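Local coordinates for virulence sensor protein BvgS (Bordetella pertussis, PDB 6ZJ8) that acts as a virulence sensor histidine kinase of a two-component system, whose PAS domain takes part in signal transduction, at residues L19-Q22 and L23-M26; L47-D51 and A52-T56; D77-L80 and A81-H85; A93-R96 and E97-E101. One frame throughout, in Å; residues are numbered along the deposited sequence.

Contact 1. Residues L19-Q22 and L23-M26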
loop_
_atom_site.group_PDB
_atom_site.type_symbol
_atom_site.label_atom_id
_atom_site.label_comp_id
_atom_site.label_asym_id
_atom_site.label_seq_id
_atom_site.Cartn_x
_atom_site.Cartn_y
_atom_site.Cartn_z
ATOM N N LEU A 19 -24.182 11.898 1.358
ATOM C CA LEU A 19 -23.692 10.553 1.650
ATOM C C LEU A 19 -23.322 9.814 0.369
ATOM O O LEU A 19 -22.263 9.180 0.291
ATOM C CB LEU A 19 -24.739 9.765 2.440
ATOM C CG LEU A 19 -24.347 8.324 2.790
ATOM C CD1 LEU A 19 -23.064 8.279 3.617
ATOM C CD2 LEU A 19 -25.479 7.613 3.518
ATOM N N ASN A 20 -24.184 9.882 -0.648
ATOM C CA ASN A 20 -23.916 9.158 -1.886
ATOM C C ASN A 20 -22.643 9.659 -2.556
ATOM O O ASN A 20 -21.874 8.866 -3.111
ATOM C CB ASN A 20 -25.107 9.280 -2.835
ATOM C CG ASN A 20 -26.243 8.350 -2.462
ATOM O OD1 ASN A 20 -26.271 7.190 -2.874
ATOM N ND2 ASN A 20 -27.187 8.854 -1.676
ATOM N N ASP A 21 -22.401 10.971 -2.515
ATOM C CA ASP A 21 -21.181 11.506 -3.107
ATOM C C ASP A 21 -19.945 10.948 -2.410
ATOM O O ASP A 21 -18.959 10.597 -3.069
ATOM C CB ASP A 21 -21.195 13.032 -3.049
ATOM C CG ASP A 21 -22.263 13.636 -3.943
ATOM O OD1 ASP A 21 -22.651 12.981 -4.934
ATOM O OD2 ASP A 21 -22.714 14.765 -3.659
ATOM N N GLN A 22 -19.980 10.855 -1.079
ATOM C CA GLN A 22 -18.900 10.187 -0.361
ATOM C C GLN A 22 -18.793 8.725 -0.774
ATOM O O GLN A 22 -17.691 8.217 -1.010
ATOM C CB GLN A 22 -19.123 10.292 1.147
ATOM C CG GLN A 22 -18.882 11.673 1.724
ATOM C CD GLN A 22 -19.234 11.750 3.193
ATOM O OE1 GLN A 22 -18.411 12.140 4.022
ATOM N NE2 GLN A 22 -20.464 11.377 3.526
ATOM N N LEU A 23 -19.930 8.031 -0.862
ATOM C CA LEU A 23 -19.918 6.631 -1.275
ATOM C C LEU A 23 -19.307 6.481 -2.662
ATOM O O LEU A 23 -18.463 5.606 -2.892
ATOM C CB LEU A 23 -21.343 6.077 -1.246
ATOM C CG LEU A 23 -21.502 4.562 -1.369
ATOM C CD1 LEU A 23 -20.891 3.859 -0.167
ATOM C CD2 LEU A 23 -22.972 4.187 -1.520
ATOM N N GLU A 24 -19.727 7.328 -3.605
ATOM C CA GLU A 24 -19.120 7.319 -4.931
ATOM C C GLU A 24 -17.627 7.601 -4.844
ATOM O O GLU A 24 -16.827 6.988 -5.560
ATOM C CB GLU A 24 -19.817 8.346 -5.827
ATOM C CG GLU A 24 -21.279 8.020 -6.098
ATOM C CD GLU A 24 -22.068 9.207 -6.616
ATOM O OE1 GLU A 24 -21.466 10.276 -6.852
ATOM O OE2 GLU A 24 -23.297 9.069 -6.785
ATOM N N PHE A 25 -17.232 8.517 -3.958
ATOM C CA PHE A 25 -15.815 8.797 -3.764
ATOM C C PHE A 25 -15.082 7.573 -3.233
ATOM O O PHE A 25 -13.974 7.259 -3.684
ATOM C CB PHE A 25 -15.651 9.983 -2.813
ATOM C CG PHE A 25 -14.258 10.146 -2.281
ATOM C CD1 PHE A 25 -13.259 10.683 -3.073
ATOM C CD2 PHE A 25 -13.950 9.765 -0.986
ATOM C CE1 PHE A 25 -11.976 10.834 -2.585
ATOM C CE2 PHE A 25 -12.668 9.915 -0.492
ATOM C CZ PHE A 25 -11.680 10.450 -1.292
ATOM N N MET A 26 -15.683 6.865 -2.275
ATOM C CA MET A 26 -15.046 5.665 -1.744
ATOM C C MET A 26 -14.994 4.559 -2.791
ATOM O O MET A 26 -14.017 3.805 -2.855
ATOM C CB MET A 26 -15.789 5.189 -0.497
ATOM C CG MET A 26 -15.759 6.181 0.657
ATOM S SD MET A 26 -14.100 6.462 1.303
ATOM C CE MET A 26 -13.698 4.825 1.896
#

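Contact 2. Residues L47-D51 and A52-T56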
loop_
_atom_site.group_PDB
_atom_site.type_symbol
_atom_site.label_atom_id
_atom_site.label_comp_id
_atom_site.label_asym_id
_atom_site.label_seq_id
_atom_site.Cartn_x
_atom_site.Cartn_y
_atom_site.Cartn_z
ATOM N N LEU A 47 -7.037 1.069 8.668
ATOM C CA LEU A 47 -8.363 1.649 8.501
ATOM C C LEU A 47 -8.887 1.554 7.077
ATOM O O LEU A 47 -10.099 1.421 6.882
ATOM C CB LEU A 47 -8.346 3.123 8.915
ATOM C CG LEU A 47 -7.768 3.406 10.299
ATOM C CD1 LEU A 47 -7.832 4.892 10.591
ATOM C CD2 LEU A 47 -8.506 2.608 11.357
ATOM N N LEU A 48 -8.008 1.627 6.084
ATOM C CA LEU A 48 -8.429 1.621 4.694
ATOM C C LEU A 48 -7.329 1.009 3.846
ATOM O O LEU A 48 -6.139 1.152 4.142
ATOM C CB LEU A 48 -8.754 3.039 4.206
ATOM C CG LEU A 48 -9.209 3.190 2.753
ATOM C CD1 LEU A 48 -10.224 4.314 2.638
ATOM C CD2 LEU A 48 -8.031 3.459 1.826
ATOM N N CYS A 49 -7.745 0.316 2.790
ATOM C CA CYS A 49 -6.821 -0.197 1.787
ATOM C C CYS A 49 -7.614 -0.464 0.519
ATOM O O CYS A 49 -8.691 -1.065 0.577
ATOM C CB CYS A 49 -6.114 -1.465 2.275
ATOM S SG CYS A 49 -7.168 -2.637 3.141
ATOM N N ASN A 50 -7.094 -0.003 -0.614
ATOM C CA ASN A 50 -7.797 -0.164 -1.874
ATOM C C ASN A 50 -7.562 -1.567 -2.431
ATOM O O ASN A 50 -6.839 -2.384 -1.854
ATOM C CB ASN A 50 -7.367 0.919 -2.860
ATOM C CG ASN A 50 -5.901 0.824 -3.239
ATOM O OD1 ASN A 50 -5.120 0.108 -2.607
ATOM N ND2 ASN A 50 -5.514 1.568 -4.268
ATOM N N ASP A 51 -8.196 -1.854 -3.571
ATOM C CA ASP A 51 -8.089 -3.185 -4.160
ATOM C C ASP A 51 -6.698 -3.451 -4.718
ATOM O O ASP A 51 -6.279 -4.609 -4.799
ATOM C CB ASP A 51 -9.134 -3.354 -5.260
ATOM C CG ASP A 51 -10.547 -3.358 -4.725
ATOM O OD1 ASP A 51 -10.722 -3.422 -3.487
ATOM O OD2 ASP A 51 -11.484 -3.298 -5.545
ATOM N N ALA A 52 -5.973 -2.403 -5.117
ATOM C CA ALA A 52 -4.589 -2.596 -5.539
ATOM C C ALA A 52 -3.756 -3.147 -4.392
ATOM O O ALA A 52 -2.911 -4.029 -4.590
ATOM C CB ALA A 52 -4.004 -1.279 -6.045
ATOM N N TYR A 53 -3.988 -2.640 -3.180
ATOM C CA TYR A 53 -3.354 -3.195 -1.992
ATOM C C TYR A 53 -3.774 -4.646 -1.784
ATOM O O TYR A 53 -2.935 -5.554 -1.735
ATOM C CB TYR A 53 -3.726 -2.339 -0.777
ATOM C CG TYR A 53 -3.021 -2.722 0.500
ATOM C CD1 TYR A 53 -3.373 -3.868 1.195
ATOM C CD2 TYR A 53 -2.010 -1.927 1.019
ATOM C CE1 TYR A 53 -2.728 -4.220 2.362
ATOM C CE2 TYR A 53 -1.361 -2.269 2.187
ATOM C CZ TYR A 53 -1.723 -3.416 2.854
ATOM O OH TYR A 53 -1.080 -3.758 4.019
ATOM N N LEU A 54 -5.084 -4.881 -1.675
ATOM C CA LEU A 54 -5.581 -6.205 -1.314
ATOM C C LEU A 54 -5.219 -7.249 -2.363
ATOM O O LEU A 54 -4.855 -8.380 -2.020
ATOM C CB LEU A 54 -7.096 -6.149 -1.119
ATOM C CG LEU A 54 -7.576 -5.201 -0.019
ATOM C CD1 LEU A 54 -9.091 -5.081 -0.026
ATOM C CD2 LEU A 54 -7.072 -5.683 1.337
ATOM N N ASP A 55 -5.320 -6.897 -3.647
ATOM C CA ASP A 55 -5.097 -7.881 -4.702
ATOM C C ASP A 55 -3.623 -8.225 -4.878
ATOM O O ASP A 55 -3.311 -9.288 -5.422
ATOM C CB ASP A 55 -5.677 -7.375 -6.023
ATOM C CG ASP A 55 -7.195 -7.445 -6.061
ATOM O OD1 ASP A 55 -7.801 -7.905 -5.070
ATOM O OD2 ASP A 55 -7.784 -7.043 -7.087
ATOM N N THR A 56 -2.711 -7.355 -4.441
ATOM C CA THR A 56 -1.302 -7.729 -4.415
ATOM C C THR A 56 -1.107 -9.047 -3.680
ATOM O O THR A 56 -0.271 -9.872 -4.069
ATOM C CB THR A 56 -0.476 -6.629 -3.745
ATOM O OG1 THR A 56 -0.502 -5.446 -4.553
ATOM C CG2 THR A 56 0.971 -7.085 -3.542
#

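Contact 3. Residues D77-L80 and A81-H85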
loop_
_atom_site.group_PDB
_atom_site.type_symbol
_atom_site.label_atom_id
_atom_site.label_comp_id
_atom_site.label_asym_id
_atom_site.label_seq_id
_atom_site.Cartn_x
_atom_site.Cartn_y
_atom_site.Cartn_z
ATOM N N ASP A 77 5.336 -17.670 12.046
ATOM C CA ASP A 77 5.748 -17.027 10.808
ATOM C C ASP A 77 4.558 -16.895 9.848
ATOM O O ASP A 77 4.605 -17.407 8.721
ATOM C CB ASP A 77 6.884 -17.793 10.147
ATOM C CG ASP A 77 8.054 -18.016 11.082
ATOM O OD1 ASP A 77 8.428 -17.066 11.798
ATOM O OD2 ASP A 77 8.597 -19.142 11.102
ATOM N N PRO A 78 3.487 -16.226 10.262
ATOM C CA PRO A 78 2.297 -16.143 9.403
ATOM C C PRO A 78 2.611 -15.425 8.100
ATOM O O PRO A 78 3.233 -14.360 8.086
ATOM C CB PRO A 78 1.292 -15.369 10.263
ATOM C CG PRO A 78 2.122 -14.608 11.237
ATOM C CD PRO A 78 3.329 -15.454 11.507
ATOM N N ALA A 79 2.162 -16.020 6.993
ATOM C CA ALA A 79 2.571 -15.546 5.674
ATOM C C ALA A 79 2.039 -14.147 5.393
ATOM O O ALA A 79 2.799 -13.252 5.006
ATOM C CB ALA A 79 2.100 -16.527 4.600
ATOM N N LEU A 80 0.733 -13.937 5.579
ATOM C CA LEU A 80 0.122 -12.685 5.143
ATOM C C LEU A 80 0.798 -11.487 5.799
ATOM O O LEU A 80 1.202 -10.536 5.116
ATOM C CB LEU A 80 -1.377 -12.693 5.446
ATOM C CG LEU A 80 -2.164 -11.545 4.801
ATOM C CD1 LEU A 80 -2.052 -11.602 3.282
ATOM C CD2 LEU A 80 -3.625 -11.563 5.225
ATOM N N ALA A 81 0.932 -11.514 7.125
ATOM C CA ALA A 81 1.607 -10.423 7.819
ATOM C C ALA A 81 3.042 -10.266 7.333
ATOM O O ALA A 81 3.530 -9.142 7.165
ATOM C CB ALA A 81 1.577 -10.668 9.328
ATOM N N ARG A 82 3.734 -11.382 7.101
ATOM C CA ARG A 82 5.118 -11.318 6.643
ATOM C C ARG A 82 5.218 -10.596 5.304
ATOM O O ARG A 82 6.035 -9.684 5.134
ATOM C CB ARG A 82 5.694 -12.733 6.546
ATOM C CG ARG A 82 7.151 -12.795 6.117
ATOM C CD ARG A 82 7.695 -14.217 6.176
ATOM N NE ARG A 82 6.932 -15.140 5.337
ATOM C CZ ARG A 82 6.972 -15.154 4.007
ATOM N NH1 ARG A 82 7.729 -14.284 3.348
ATOM N NH2 ARG A 82 6.243 -16.034 3.334
ATOM N N GLU A 83 4.378 -10.983 4.342
ATOM C CA GLU A 83 4.432 -10.374 3.016
ATOM C C GLU A 83 4.106 -8.887 3.072
ATOM O O GLU A 83 4.777 -8.071 2.430
ATOM C CB GLU A 83 3.471 -11.101 2.079
ATOM C CG GLU A 83 3.751 -12.592 1.956
ATOM C CD GLU A 83 2.615 -13.342 1.300
ATOM O OE1 GLU A 83 1.537 -12.738 1.109
ATOM O OE2 GLU A 83 2.795 -14.537 0.981
ATOM N N MET A 84 3.081 -8.510 3.838
ATOM C CA MET A 84 2.713 -7.101 3.923
ATOM C C MET A 84 3.824 -6.275 4.558
ATOM O O MET A 84 4.062 -5.130 4.158
ATOM C CB MET A 84 1.421 -6.944 4.718
ATOM C CG MET A 84 0.215 -7.537 4.029
ATOM S SD MET A 84 -1.332 -7.024 4.785
ATOM C CE MET A 84 -2.487 -7.859 3.710
ATOM N N HIS A 85 4.510 -6.836 5.558
ATOM C CA HIS A 85 5.560 -6.087 6.239
ATOM C C HIS A 85 6.613 -5.594 5.255
ATOM O O HIS A 85 7.151 -4.490 5.408
ATOM C CB HIS A 85 6.206 -6.954 7.320
ATOM C CG HIS A 85 7.150 -6.204 8.207
ATOM N ND1 HIS A 85 8.513 -6.408 8.185
ATOM C CD2 HIS A 85 6.928 -5.246 9.137
ATOM C CE1 HIS A 85 9.089 -5.610 9.065
ATOM N NE2 HIS A 85 8.150 -4.894 9.656
HETATM O O HOH W 1 6.132 -17.230 6.371
#

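Contact 4. Residues A93-R96 and E97-E101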
loop_
_atom_site.group_PDB
_atom_site.type_symbol
_atom_site.label_atom_id
_atom_site.label_comp_id
_atom_site.label_asym_id
_atom_site.label_seq_id
_atom_site.Cartn_x
_atom_site.Cartn_y
_atom_site.Cartn_z
ATOM N N ALA A 93 9.484 6.618 15.424
ATOM C CA ALA A 93 9.076 7.256 16.670
ATOM C C ALA A 93 8.242 8.508 16.421
ATOM O O ALA A 93 8.722 9.629 16.623
ATOM C CB ALA A 93 10.305 7.609 17.512
ATOM N N ALA A 94 6.994 8.327 15.995
ATOM C CA ALA A 94 6.060 9.428 15.775
ATOM C C ALA A 94 6.681 10.500 14.875
ATOM O O ALA A 94 7.010 11.608 15.300
ATOM C CB ALA A 94 5.613 10.026 17.114
ATOM N N GLU A 95 6.831 10.131 13.606
ATOM C CA GLU A 95 7.402 11.038 12.620
ATOM C C GLU A 95 6.335 11.984 12.086
ATOM O O GLU A 95 5.211 11.571 11.782
ATOM C CB GLU A 95 8.032 10.254 11.468
ATOM C CG GLU A 95 8.595 11.142 10.368
ATOM C CD GLU A 95 9.795 10.536 9.665
ATOM O OE1 GLU A 95 10.156 9.381 9.975
ATOM O OE2 GLU A 95 10.383 11.221 8.801
ATOM N N ARG A 96 6.697 13.261 11.968
ATOM C CA ARG A 96 5.786 14.305 11.525
ATOM C C ARG A 96 6.042 14.746 10.089
ATOM O O ARG A 96 5.491 15.763 9.657
ATOM C CB ARG A 96 5.888 15.518 12.452
ATOM C CG ARG A 96 5.620 15.215 13.913
ATOM C CD ARG A 96 5.718 16.476 14.753
ATOM N NE ARG A 96 5.590 16.202 16.182
ATOM C CZ ARG A 96 4.437 16.154 16.843
ATOM N NH1 ARG A 96 3.287 16.362 16.213
ATOM N NH2 ARG A 96 4.436 15.898 18.144
ATOM N N GLU A 97 6.860 14.011 9.343
ATOM C CA GLU A 97 7.264 14.404 8.003
ATOM C C GLU A 97 7.101 13.231 7.050
ATOM O O GLU A 97 7.217 12.072 7.461
ATOM C CB GLU A 97 8.724 14.883 8.006
ATOM C CG GLU A 97 9.142 15.655 6.766
ATOM C CD GLU A 97 10.425 16.437 6.970
ATOM O OE1 GLU A 97 10.999 16.366 8.078
ATOM O OE2 GLU A 97 10.857 17.128 6.024
ATOM N N PRO A 98 6.811 13.496 5.774
ATOM C CA PRO A 98 6.691 12.395 4.813
ATOM C C PRO A 98 7.953 11.546 4.756
ATOM O O PRO A 98 9.063 12.020 5.009
ATOM C CB PRO A 98 6.445 13.114 3.481
ATOM C CG PRO A 98 5.783 14.385 3.870
ATOM C CD PRO A 98 6.420 14.786 5.175
ATOM N N ARG A 99 7.764 10.273 4.415
ATOM C CA ARG A 99 8.854 9.327 4.240
ATOM C C ARG A 99 8.795 8.726 2.842
ATOM O O ARG A 99 7.716 8.535 2.274
ATOM C CB ARG A 99 8.798 8.200 5.274
ATOM C CG ARG A 99 9.308 8.574 6.651
ATOM C CD ARG A 99 9.303 7.358 7.563
ATOM N NE ARG A 99 10.226 6.325 7.095
ATOM C CZ ARG A 99 10.185 5.052 7.475
ATOM N NH1 ARG A 99 9.257 4.636 8.325
ATOM N NH2 ARG A 99 11.070 4.189 6.996
ATOM N N PHE A 100 9.972 8.420 2.296
ATOM C CA PHE A 100 10.084 7.814 0.978
ATOM C C PHE A 100 11.241 6.827 0.973
ATOM O O PHE A 100 12.350 7.163 1.401
ATOM C CB PHE A 100 10.297 8.875 -0.105
ATOM C CG PHE A 100 9.188 9.879 -0.194
ATOM C CD1 PHE A 100 8.063 9.620 -0.958
ATOM C CD2 PHE A 100 9.269 11.083 0.486
ATOM C CE1 PHE A 100 7.039 10.542 -1.042
ATOM C CE2 PHE A 100 8.250 12.010 0.406
ATOM C CZ PHE A 100 7.132 11.740 -0.359
ATOM N N GLU A 101 10.975 5.616 0.489
ATOM C CA GLU A 101 11.997 4.591 0.345
ATOM C C GLU A 101 11.693 3.770 -0.899
ATOM O O GLU A 101 10.565 3.760 -1.400
ATOM C CB GLU A 101 12.073 3.678 1.575
ATOM C CG GLU A 101 12.722 4.326 2.786
ATOM C CD GLU A 101 13.295 3.309 3.754
ATOM O OE1 GLU A 101 12.624 2.996 4.757
ATOM O OE2 GLU A 101 14.416 2.815 3.503
#

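Contact 1. Residues L19-Q22 and L23-M26
The carboxylates of Asp21 and Glu24 run side by side on the surface of helix 17-31, OD1 of Asp21 lying 3.5 Å from OE1 of Glu24 with their planes turned 59° apart, so the two acids neither stack nor share a plane. The Phe25 ring has the carbonyl oxygen of Gln22 at its edge, near the ring plane; the closest ring atom, CD2, is 4.0 Å from that oxygen, and CB comes nearer still.

In Glu24, chi1 of -65° sets CG beside the backbone N and 3.2 Å from Asn20 O; the extension beyond CG carries the carboxylate out alongside Asp21. Met26 CG rests 3.3 Å from Gln22 O, and the chain beyond it is bent at chi2 and chi3.

Beneath the side chains runs the ordinary helical ladder. Leu23 N donates to Leu19 O, Glu24 N to Asn20 O (2.7 Å, with a nearly straight N-H...O, 171°), Phe25 N to Asp21 O, and Met26 N to Gln22 O. Asn20 ND2 turns back to Glu16 O in a weak bond.

This is an exposed turn of helix 17-31, the N-terminal helix of the modelled chain. The two acids carry like charges, so their closeness is probably unfavourable unless solvent or a proton screens it, and may favour protonation of one of them, while the backbone bonds hold the turn together.

Contact 2. Residues L47-D51 and A52-T56
Cys49 and Asn50 both put their first side-chain branch between backbone N and carbonyl carbon, the crowded position: chi1 of 42° takes SG of Cys49 to 3.5 Å from CD2 of Leu54, and chi1 of 64° turns the Asn50 amide back to let OD1 accept from Tyr53 N at 3.0 Å. That N-H lies 47° out of the amide plane, away from a lone-pair direction. Placed by the backbone, CB of Cys49 comes over one face of the Tyr53 ring, a CH-pi contact 4.1 Å from the centroid, while SG stands obliquely to the ring.

Asn50 is thus the N-cap, and its main-chain oxygen also takes Leu54 N at 3.1 Å. Asp51 O takes Asp55 N, and Thr56 OG1 gives its hydrogen to Ala52 O at 2.8 Å. Beyond the helix the Asn50 amide has further partners: OD1 also accepts from Ile37 N, and ND2 donates to Thr33 OG1 and Asn35 O.

This buried amide therefore ties three places together: the helix start, strand 37-41 and the segment leading into it. With OD1 gripped by two N-H groups and ND2 by two oxygens, its rotation is fixed where strand 46-49 passes into the helix.

Contact 3. Residues D77-L80 and A81-H85
Leu80 and Met84, one helical turn apart, make the apolar part of this contact. CE of Met84 comes 3.8 Å from CD1 of Leu80 and nearly as close to its CG. The Met84 chain is extended beyond CG, which carries the methyl along to the leucine branch, and the two side chains cross obliquely. On another side of the helix start, Pro78 CG lies 4.4 Å from Ala81 CB, a looser touch. Glu83 has CG beside its backbone N (chi1 -58°), and without a bond that methylene lies 3.3 Å from Ala79 O.

Backbone hydrogen bonds form the next layer. Arg82 N donates to Pro78 O at 3.2 Å, Glu83 N to Ala79 O at 2.8 Å, and Met84 N to Leu80 O at 3.0 Å. Pro78 holds the N-cap position, and its carbonyl, rather than a side chain, receives the first of these bonds.

Solvent supplies the third kind. One water donates to Asp77 O and lies 2.5 Å from Arg82 NE, too short to be taken at face value, so this half of the bridge is doubtful. The Arg82 chain, extended as far as CD, bends at chi3 toward it. The Asp77 carboxylate lies beyond contact with this guanidinium, which has a long, weak ion pair to Glu86.

In the fold, Leu80, Glu83 and Met84 lean on Phe57 of helix 51-57, and Met84 also on Tyr53; Ile69 and Val64 from loops add to the cover of Met84. His85 points elsewhere, bonding through NE2 to Glu71. Helix 79-87 is so packed beside helix 51-57, which follows directly on strand 46-49.

Contact 4. Residues A93-R96 and E97-E101
Glu95 lays its carboxylate against the aliphatic part of Arg99: OE1 is 3.3 Å from CD and 3.5 Å from CG of the arginine, and OE2 is 3.6 Å from the same CG. CG of Glu95 is anti to that residue's backbone N (chi1 177°), while a bend at chi2 (149°) turns the acid toward the beginning of strand 99-107. On the way, CG of Glu95 passes 3.3 Å from the carbonyl oxygen of Glu97.

Arg99 starts from CG beside its backbone N and is bent at chi3 (64°), which swings the guanidinium off the line of its methylenes. The two side chains cross at about a right angle. Although carboxylate and guanidinium planes are nearly parallel, OE1 lies well out of the guanidinium plane, 4.2 Å from NE, and no N-H points at it. The real salt bridge of Arg99 is with Glu101, NH2 to OE1 at 3.0 Å, and NH1 makes a weak bond to Thr90 O. Arg96, extended from CG to NE, leads away, with a weak bond from NH1 to Gly126 O.

Here the loop after helix 79-87 enters the edge strand 99-107, which pairs with strand 110-122. Between Glu95 and Arg99 the attraction is one of charges at a distance plus side-chain packing, without a directed bond. The directed partner of the guanidinium here is Glu101, so Glu95 probably contributes only a weak, non-directional electrostatic attraction.

In the fold
Contact 2 is the most central of the four and partly buried; contacts 1, 3 and 4 are at the surface, with contacts 1 and 3 on opposite sides of the chain's centre. Contact 2 touches two of the others: Leu48 packs on Met26 of contact 1, and the Tyr53 hydroxyl meets the sulfur of Met84 in contact 3. Contacts 2 and 4 lie on the outermost strands of the same antiparallel sheet, their nearest atoms about 14 Å apart. Chemistry follows place: a fully bonded buried amide inside, like charges on the exposed helix, an apolar flank with a water, doubtfully bonded to Arg82, nearby in contact 3, and loosely matched opposite charges in contact 4.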